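Local coordinates for metallo-beta-lactamase superfamily protein (Thermus thermophilus, PDB 2ZWR), which probably acts as a hydrolase and carries a two-zinc centre of the metallo-beta-lactamase type, at residues N14-E19 / Q139-D144; Q118-P123 / H129-D134. One frame throughout, in Å; residues are numbered along the deposited sequence.

Interaction 1 (N14-E19 / Q139-D144). With ZN (zinc ion), chain D; ZN (zinc ion), chain C.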
ATOM      1  N   ASN A  14       4.148   4.975  -4.557  1.00 11.56           N
ATOM      2  CA  ASN A  14       4.954   5.132  -3.335  1.00 11.54           C
ATOM      3  C   ASN A  14       5.065   3.853  -2.482  1.00 11.27           C
ATOM      4  O   ASN A  14       4.054   3.349  -1.947  1.00 11.08           O
ATOM      5  CB  ASN A  14       4.418   6.270  -2.436  1.00 11.39           C
ATOM      6  CG  ASN A  14       4.248   7.606  -3.172  1.00 12.84           C
ATOM      7  OD1 ASN A  14       3.301   8.349  -2.894  1.00 13.62           O
ATOM      8  ND2 ASN A  14       5.164   7.924  -4.087  1.00 11.62           N
ATOM      9  N   ALA A  15       6.297   3.359  -2.342  1.00 10.37           N
ATOM     10  CA  ALA A  15       6.639   2.325  -1.367  1.00 10.48           C
ATOM     11  C   ALA A  15       7.090   2.972  -0.058  1.00 10.38           C
ATOM     12  O   ALA A  15       7.571   4.102  -0.059  1.00 10.70           O
ATOM     13  CB  ALA A  15       7.745   1.418  -1.903  1.00  9.94           C
ATOM     14  N   TYR A  16       6.935   2.260   1.052  1.00  9.57           N
ATOM     15  CA  TYR A  16       7.358   2.777   2.347  1.00  9.36           C
ATOM     16  C   TYR A  16       8.137   1.716   3.089  1.00  9.48           C
ATOM     17  O   TYR A  16       7.618   0.625   3.345  1.00  9.61           O
ATOM     18  CB  TYR A  16       6.156   3.270   3.190  1.00  8.98           C
ATOM     19  CG  TYR A  16       5.394   4.416   2.537  1.00  8.92           C
ATOM     20  CD1 TYR A  16       5.784   5.746   2.733  1.00  8.65           C
ATOM     21  CD2 TYR A  16       4.312   4.166   1.694  1.00  7.87           C
ATOM     22  CE1 TYR A  16       5.102   6.806   2.103  1.00  8.66           C
ATOM     23  CE2 TYR A  16       3.628   5.219   1.063  1.00  9.29           C
ATOM     24  CZ  TYR A  16       4.032   6.531   1.276  1.00  8.94           C
ATOM     25  OH  TYR A  16       3.352   7.565   0.661  1.00  9.76           O
ATOM     26  N   LEU A  17       9.394   2.032   3.394  1.00  9.86           N
ATOM     27  CA  LEU A  17      10.214   1.238   4.291  1.00 10.60           C
ATOM     28  C   LEU A  17      10.065   1.852   5.677  1.00 11.41           C
ATOM     29  O   LEU A  17      10.445   2.991   5.910  1.00 11.40           O
ATOM     30  CB  LEU A  17      11.676   1.224   3.834  1.00  9.95           C
ATOM     31  CG  LEU A  17      12.689   0.443   4.685  1.00 11.04           C
ATOM     32  CD1 LEU A  17      12.381  -1.065   4.742  1.00  8.80           C
ATOM     33  CD2 LEU A  17      14.136   0.701   4.198  1.00 10.42           C
ATOM     34  N   VAL A  18       9.476   1.091   6.584  1.00 12.78           N
ATOM     35  CA  VAL A  18       9.040   1.624   7.869  1.00 14.26           C
ATOM     36  C   VAL A  18       9.695   0.819   8.982  1.00 15.40           C
ATOM     37  O   VAL A  18       9.590  -0.412   9.008  1.00 15.26           O
ATOM     38  CB  VAL A  18       7.489   1.536   8.031  1.00 14.08           C
ATOM     39  CG1 VAL A  18       7.043   2.135   9.365  1.00 13.84           C
ATOM     40  CG2 VAL A  18       6.772   2.210   6.848  1.00 14.08           C
ATOM     41  N   GLU A  19      10.364   1.514   9.893  1.00 16.81           N
ATOM     42  CA  GLU A  19      10.893   0.874  11.093  1.00 19.37           C
ATOM     43  C   GLU A  19       9.780   0.814  12.132  1.00 19.39           C
ATOM     44  O   GLU A  19       9.260   1.834  12.537  1.00 19.73           O
ATOM     45  CB  GLU A  19      12.121   1.624  11.637  1.00 18.85           C
ATOM     46  CG  GLU A  19      12.884   0.842  12.730  1.00 21.63           C
ATOM     47  CD  GLU A  19      14.261   1.433  13.082  1.00 22.45           C
ATOM     48  OE1 GLU A  19      14.552   2.602  12.715  1.00 25.84           O
ATOM     49  OE2 GLU A  19      15.058   0.714  13.736  1.00 27.66           O
ATOM     50  N   GLN A 139      -0.597   8.040  12.254  1.00 15.57           N
ATOM     51  CA  GLN A 139      -0.314   7.938  10.826  1.00 15.44           C
ATOM     52  C   GLN A 139      -0.973   6.733  10.186  1.00 14.34           C
ATOM     53  O   GLN A 139      -1.242   5.727  10.851  1.00 14.45           O
ATOM     54  CB  GLN A 139       1.198   7.942  10.560  1.00 15.45           C
ATOM     55  CG  GLN A 139       1.934   6.675  10.976  1.00 16.79           C
ATOM     56  CD  GLN A 139       3.439   6.873  11.009  1.00 17.40           C
ATOM     57  OE1 GLN A 139       4.000   7.615  10.201  1.00 21.75           O
ATOM     58  NE2 GLN A 139       4.099   6.212  11.948  1.00 21.06           N
ATOM     59  N   VAL A 140      -1.224   6.840   8.886  1.00 13.07           N
ATOM     60  CA  VAL A 140      -1.902   5.786   8.156  1.00 11.94           C
ATOM     61  C   VAL A 140      -1.249   5.608   6.783  1.00 11.77           C
ATOM     62  O   VAL A 140      -0.889   6.586   6.109  1.00 12.04           O
ATOM     63  CB  VAL A 140      -3.457   6.045   8.072  1.00 11.81           C
ATOM     64  CG1 VAL A 140      -3.791   7.244   7.180  1.00 11.03           C
ATOM     65  CG2 VAL A 140      -4.205   4.792   7.613  1.00 10.92           C
ATOM     66  N   PHE A 141      -1.062   4.354   6.405  1.00 10.77           N
ATOM     67  CA  PHE A 141      -0.582   3.994   5.078  1.00 10.21           C
ATOM     68  C   PHE A 141      -1.808   3.448   4.363  1.00  9.82           C
ATOM     69  O   PHE A 141      -2.163   2.272   4.497  1.00  8.97           O
ATOM     70  CB  PHE A 141       0.558   2.962   5.188  1.00 10.03           C
ATOM     71  CG  PHE A 141       1.791   3.515   5.868  1.00 10.19           C
ATOM     72  CD1 PHE A 141       2.818   4.089   5.121  1.00 10.62           C
ATOM     73  CD2 PHE A 141       1.901   3.511   7.253  1.00 10.64           C
ATOM     74  CE1 PHE A 141       3.956   4.640   5.754  1.00 10.22           C
ATOM     75  CE2 PHE A 141       3.033   4.045   7.896  1.00 10.61           C
ATOM     76  CZ  PHE A 141       4.054   4.609   7.148  1.00 10.46           C
ATOM     77  N   SER A 142      -2.473   4.337   3.636  1.00  9.72           N
ATOM     78  CA  SER A 142      -3.837   4.074   3.169  1.00 10.12           C
ATOM     79  C   SER A 142      -3.911   3.758   1.676  1.00  9.81           C
ATOM     80  O   SER A 142      -4.989   3.791   1.086  1.00 10.06           O
ATOM     81  CB  SER A 142      -4.731   5.264   3.520  1.00 10.09           C
ATOM     82  OG  SER A 142      -4.058   6.479   3.222  1.00 11.96           O
ATOM     83  N   GLY A 143      -2.764   3.463   1.072  1.00  9.35           N
ATOM     84  CA  GLY A 143      -2.709   3.084  -0.332  1.00  9.55           C
ATOM     85  C   GLY A 143      -3.374   4.084  -1.255  1.00 10.01           C
ATOM     86  O   GLY A 143      -3.112   5.292  -1.186  1.00  9.38           O
ATOM     87  N   ASP A 144      -4.245   3.581  -2.125  1.00 10.50           N
ATOM     88  CA  ASP A 144      -4.879   4.438  -3.113  1.00 11.01           C
ATOM     89  C   ASP A 144      -6.293   4.869  -2.721  1.00 11.88           C
ATOM     90  O   ASP A 144      -7.121   5.113  -3.594  1.00 12.07           O
ATOM     91  CB  ASP A 144      -4.892   3.758  -4.484  1.00 10.55           C
ATOM     92  CG  ASP A 144      -3.495   3.524  -5.042  1.00 11.00           C
ATOM     93  OD1 ASP A 144      -2.500   3.914  -4.374  1.00  8.95           O
ATOM     94  OD2 ASP A 144      -3.398   2.931  -6.151  1.00  9.81           O
TER
HETATM   95 ZN    ZN D 209      -4.425   0.816  -7.104  1.00 11.09          ZN
HETATM   96 ZN    ZN C 208      -1.630   2.563  -7.271  1.00 11.99          ZN
HETATM   97  O   HOH W   1      -2.817   1.439  -8.256  1.00 14.02           O
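Phe141 drives the edge of its ring into one face of Tyr16, and this T-shaped pair is the heart of the contact between 14-19 and 139-144. The two strands belong to the two different sheets of the metallo-beta-lactamase alpha-beta/beta-alpha sandwich, so side chains alone bridge them, with no hydrogen bond across. The ring centroids are 5.1 Å apart and the planes stand at 68°. Phe141 CE1 comes within 3.5 Å of Tyr16 CG, while Phe141 CD1 sits 3.6 Å above the tyrosine plane, off toward the rim rather than over the centre. Two residues along, Val18 meets the same phenylalanine from the opposite direction, its CG2 lying 3.6 Å from Phe141 CZ. CG1 is anti to the backbone N (chi1 -178°), which leaves CG2 beside that N and turned to the ring. All three residues are buried. Further out, Tyr16 OH is hydrogen-bonded to Pro182 O, which ties the polar end of the ring to the C-terminal end of strand 179-182. Beyond Phe141 the strand gives way, past Gly143 with its positive phi, to Asp144, shared by two zinc sites, one completed by His54, His56 and His125, the other by Asp58, His59 and His184. A single oxygen does the bridging: Asp144 OD2 is 2.1 Å from the chain C zinc and 2.5 Å from the chain D zinc, and water 1 joins the same two metals.

Interaction 2 (Q118-P123 / H129-D134); sequences QVLHLP and HVAFYD. With ZN (zinc ion), chain F.
Gln118 and Tyr133 lie side by side on one face of an antiparallel hairpin, pointing the same way. The glutamine runs extended, with CG anti to the backbone N (chi1 173°), and this brings its amide to the ring's rim: Gln118 NE2 lies in the ring plane, 3.7 Å from Tyr133 CD2, with amide and ring planes 31° apart. On the same face Leu120 crosses the tyrosine at a slant, its CD2 4.0 Å from Tyr133 CB, and from just past the strand end Leu122 lays CD1 against Ala131 CB at 3.7 Å. Leu122 also touches Ser167 and Arg170 of helix 161-171.

The other face carries Val119, His121, Val130 and Phe132. Val119 splits its methyls: CG1 packs on Val130 CG1 at 3.8 Å, and CG2 reaches the CD1-CE1 side of the Phe132 ring, alongside which the valine lies. The His121 and Val130 side chains cross at about a right angle, the ring presenting its edge to Val130 CG1. Pro123 CD covers one face of that ring, ND1 binds the chain F zinc, and NE2 is hydrogen-bonded to Pro127 O.

Paired backbone bonds join Gln118 to Tyr133 and Leu120 to Ala131; Leu120 N to Ala131 O is nearly straight at 176°. The last rung, Leu122 N to His129 O at 2.8 Å, falls beyond the regular strand pairing and is more bent. There the His129 side chain leads off, its CB 3.5 Å from Leu122 O, to stack on His54 and bond through NE2 to Asp144 N. His54 is a zinc ligand, and so is His125 in the connecting turn: this is a hairpin of the metallo-beta-lactamase fold whose connecting loop carries part of the metal site.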
ATOM      1  N   GLN A 118      -2.807  -1.438  12.956  1.00 15.57           N
ATOM      2  CA  GLN A 118      -4.135  -2.034  12.924  1.00 16.13           C
ATOM      3  C   GLN A 118      -4.592  -2.045  11.464  1.00 15.08           C
ATOM      4  O   GLN A 118      -4.500  -1.027  10.767  1.00 14.80           O
ATOM      5  CB  GLN A 118      -5.099  -1.235  13.806  1.00 15.97           C
ATOM      6  CG  GLN A 118      -6.567  -1.666  13.718  1.00 18.63           C
ATOM      7  CD  GLN A 118      -7.525  -0.772  14.533  1.00 19.27           C
ATOM      8  OE1 GLN A 118      -8.648  -1.180  14.837  1.00 24.84           O
ATOM      9  NE2 GLN A 118      -7.083   0.438  14.888  1.00 21.31           N
ATOM     10  N   VAL A 119      -5.071  -3.196  11.003  1.00 14.42           N
ATOM     11  CA  VAL A 119      -5.550  -3.345   9.634  1.00 13.54           C
ATOM     12  C   VAL A 119      -7.005  -2.885   9.510  1.00 13.58           C
ATOM     13  O   VAL A 119      -7.886  -3.347  10.241  1.00 13.38           O
ATOM     14  CB  VAL A 119      -5.360  -4.795   9.118  1.00 13.56           C
ATOM     15  CG1 VAL A 119      -5.952  -4.987   7.700  1.00 12.33           C
ATOM     16  CG2 VAL A 119      -3.881  -5.174   9.135  1.00 12.99           C
ATOM     17  N   LEU A 120      -7.226  -1.940   8.600  1.00 13.14           N
ATOM     18  CA  LEU A 120      -8.556  -1.463   8.244  1.00 13.16           C
ATOM     19  C   LEU A 120      -8.882  -1.980   6.850  1.00 12.78           C
ATOM     20  O   LEU A 120      -8.175  -1.652   5.897  1.00 12.85           O
ATOM     21  CB  LEU A 120      -8.582   0.071   8.232  1.00 13.48           C
ATOM     22  CG  LEU A 120      -8.737   0.916   9.511  1.00 14.95           C
ATOM     23  CD1 LEU A 120      -8.154   0.267  10.745  1.00 14.54           C
ATOM     24  CD2 LEU A 120      -8.131   2.301   9.313  1.00 13.31           C
ATOM     25  N   HIS A 121      -9.926  -2.794   6.727  1.00 11.90           N
ATOM     26  CA  HIS A 121     -10.378  -3.219   5.419  1.00 11.53           C
ATOM     27  C   HIS A 121     -11.271  -2.143   4.823  1.00 11.74           C
ATOM     28  O   HIS A 121     -12.391  -1.910   5.294  1.00 11.36           O
ATOM     29  CB  HIS A 121     -11.109  -4.567   5.457  1.00 11.42           C
ATOM     30  CG  HIS A 121     -11.513  -5.064   4.099  1.00 11.77           C
ATOM     31  ND1 HIS A 121     -12.799  -5.454   3.797  1.00 11.52           N
ATOM     32  CD2 HIS A 121     -10.800  -5.205   2.954  1.00 12.42           C
ATOM     33  CE1 HIS A 121     -12.860  -5.834   2.533  1.00 10.08           C
ATOM     34  NE2 HIS A 121     -11.662  -5.690   1.996  1.00 11.46           N
ATOM     35  N   LEU A 122     -10.760  -1.513   3.769  1.00 11.19           N
ATOM     36  CA  LEU A 122     -11.371  -0.350   3.175  1.00 10.93           C
ATOM     37  C   LEU A 122     -11.472  -0.535   1.659  1.00 10.79           C
ATOM     38  O   LEU A 122     -10.697   0.056   0.915  1.00 11.28           O
ATOM     39  CB  LEU A 122     -10.545   0.903   3.521  1.00 11.34           C
ATOM     40  CG  LEU A 122     -10.427   1.289   5.008  1.00 11.34           C
ATOM     41  CD1 LEU A 122      -9.320   2.310   5.246  1.00  9.62           C
ATOM     42  CD2 LEU A 122     -11.777   1.790   5.569  1.00 12.34           C
ATOM     43  N   PRO A 123     -12.452  -1.339   1.194  1.00 10.52           N
ATOM     44  CA  PRO A 123     -12.530  -1.698  -0.213  1.00 10.20           C
ATOM     45  C   PRO A 123     -13.116  -0.544  -1.038  1.00 10.07           C
ATOM     46  O   PRO A 123     -13.583   0.448  -0.484  1.00  9.80           O
ATOM     47  CB  PRO A 123     -13.513  -2.883  -0.204  1.00  9.72           C
ATOM     48  CG  PRO A 123     -14.467  -2.537   0.888  1.00 10.05           C
ATOM     49  CD  PRO A 123     -13.601  -1.879   1.957  1.00 10.44           C
ATOM     50  N   HIS A 129      -8.590  -3.990  -0.584  1.00  8.33           N
ATOM     51  CA  HIS A 129      -7.795  -2.804  -0.269  1.00  8.35           C
ATOM     52  C   HIS A 129      -7.850  -2.545   1.235  1.00  8.22           C
ATOM     53  O   HIS A 129      -8.940  -2.428   1.809  1.00  7.11           O
ATOM     54  CB  HIS A 129      -8.295  -1.576  -1.047  1.00  8.13           C
ATOM     55  CG  HIS A 129      -7.320  -0.439  -1.072  1.00  9.16           C
ATOM     56  ND1 HIS A 129      -6.946   0.249   0.062  1.00 10.02           N
ATOM     57  CD2 HIS A 129      -6.637   0.128  -2.092  1.00  8.44           C
ATOM     58  CE1 HIS A 129      -6.071   1.184  -0.255  1.00  8.69           C
ATOM     59  NE2 HIS A 129      -5.869   1.135  -1.557  1.00  9.13           N
ATOM     60  N   VAL A 130      -6.676  -2.458   1.863  1.00  8.30           N
ATOM     61  CA  VAL A 130      -6.584  -2.165   3.299  1.00  8.49           C
ATOM     62  C   VAL A 130      -5.806  -0.881   3.564  1.00  9.31           C
ATOM     63  O   VAL A 130      -5.176  -0.332   2.654  1.00  9.81           O
ATOM     64  CB  VAL A 130      -5.957  -3.336   4.130  1.00  8.59           C
ATOM     65  CG1 VAL A 130      -6.770  -4.623   3.977  1.00  7.80           C
ATOM     66  CG2 VAL A 130      -4.474  -3.556   3.785  1.00  6.37           C
ATOM     67  N   ALA A 131      -5.878  -0.394   4.807  1.00  9.43           N
ATOM     68  CA  ALA A 131      -4.943   0.617   5.303  1.00  9.47           C
ATOM     69  C   ALA A 131      -4.262   0.090   6.550  1.00  9.49           C
ATOM     70  O   ALA A 131      -4.868  -0.664   7.321  1.00  9.36           O
ATOM     71  CB  ALA A 131      -5.661   1.933   5.618  1.00  9.46           C
ATOM     72  N   PHE A 132      -3.003   0.483   6.734  1.00  9.46           N
ATOM     73  CA  PHE A 132      -2.231   0.139   7.914  1.00 10.30           C
ATOM     74  C   PHE A 132      -2.174   1.347   8.812  1.00 10.71           C
ATOM     75  O   PHE A 132      -1.510   2.333   8.487  1.00 11.30           O
ATOM     76  CB  PHE A 132      -0.822  -0.349   7.534  1.00  9.49           C
ATOM     77  CG  PHE A 132      -0.840  -1.521   6.607  1.00 10.35           C
ATOM     78  CD1 PHE A 132      -1.081  -2.799   7.098  1.00  9.65           C
ATOM     79  CD2 PHE A 132      -0.649  -1.345   5.235  1.00  9.70           C
ATOM     80  CE1 PHE A 132      -1.125  -3.892   6.245  1.00  9.69           C
ATOM     81  CE2 PHE A 132      -0.679  -2.425   4.369  1.00 10.03           C
ATOM     82  CZ  PHE A 132      -0.927  -3.706   4.872  1.00 11.65           C
ATOM     83  N   TYR A 133      -2.872   1.253   9.943  1.00 11.93           N
ATOM     84  CA  TYR A 133      -3.104   2.391  10.837  1.00 13.07           C
ATOM     85  C   TYR A 133      -2.259   2.309  12.112  1.00 13.64           C
ATOM     86  O   TYR A 133      -2.259   1.290  12.815  1.00 13.87           O
ATOM     87  CB  TYR A 133      -4.609   2.524  11.169  1.00 13.09           C
ATOM     88  CG  TYR A 133      -4.946   3.681  12.099  1.00 14.57           C
ATOM     89  CD1 TYR A 133      -4.428   4.961  11.870  1.00 14.56           C
ATOM     90  CD2 TYR A 133      -5.797   3.501  13.199  1.00 15.03           C
ATOM     91  CE1 TYR A 133      -4.718   6.021  12.721  1.00 15.05           C
ATOM     92  CE2 TYR A 133      -6.099   4.565  14.057  1.00 15.83           C
ATOM     93  CZ  TYR A 133      -5.560   5.821  13.804  1.00 14.92           C
ATOM     94  OH  TYR A 133      -5.846   6.882  14.637  1.00 16.31           O
ATOM     95  N   ASP A 134      -1.536   3.389  12.388  1.00 14.59           N
ATOM     96  CA  ASP A 134      -0.698   3.501  13.568  1.00 15.92           C
ATOM     97  C   ASP A 134      -1.188   4.668  14.445  1.00 17.15           C
ATOM     98  O   ASP A 134      -0.732   5.804  14.300  1.00 16.99           O
ATOM     99  CB  ASP A 134       0.775   3.648  13.153  1.00 15.77           C
ATOM    100  CG  ASP A 134       1.664   4.186  14.268  1.00 16.17           C
ATOM    101  OD1 ASP A 134       1.442   3.862  15.453  1.00 17.58           O
ATOM    102  OD2 ASP A 134       2.598   4.944  13.945  1.00 17.58           O
TER
HETATM  103 ZN    ZN F 211     -14.331  -5.565   5.308  1.00 21.78          ZN

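In the fold
Strand 139-143 of interaction 1 is the sheet neighbour of strand 130-134 of interaction 2, whereas 14-19 lies in the other sheet; the two centres are about 11 Å apart. The neighbouring strands run antiparallel, and Phe141 N is 2.9 Å from Phe132 O, a probable hydrogen bond. At one end Gln139 NE2 lies 2.8 Å from Asp134 OD2, again probably bonded; at the other, His129 CE1 approaches Ser142 O at 3.1 Å. The zinc centre sits beside that second end. His129 thus stands in its second shell, behind the bridging Asp144. Interaction 1 adds the cross-sheet packing, while the chain F zinc on His121 is a separate site.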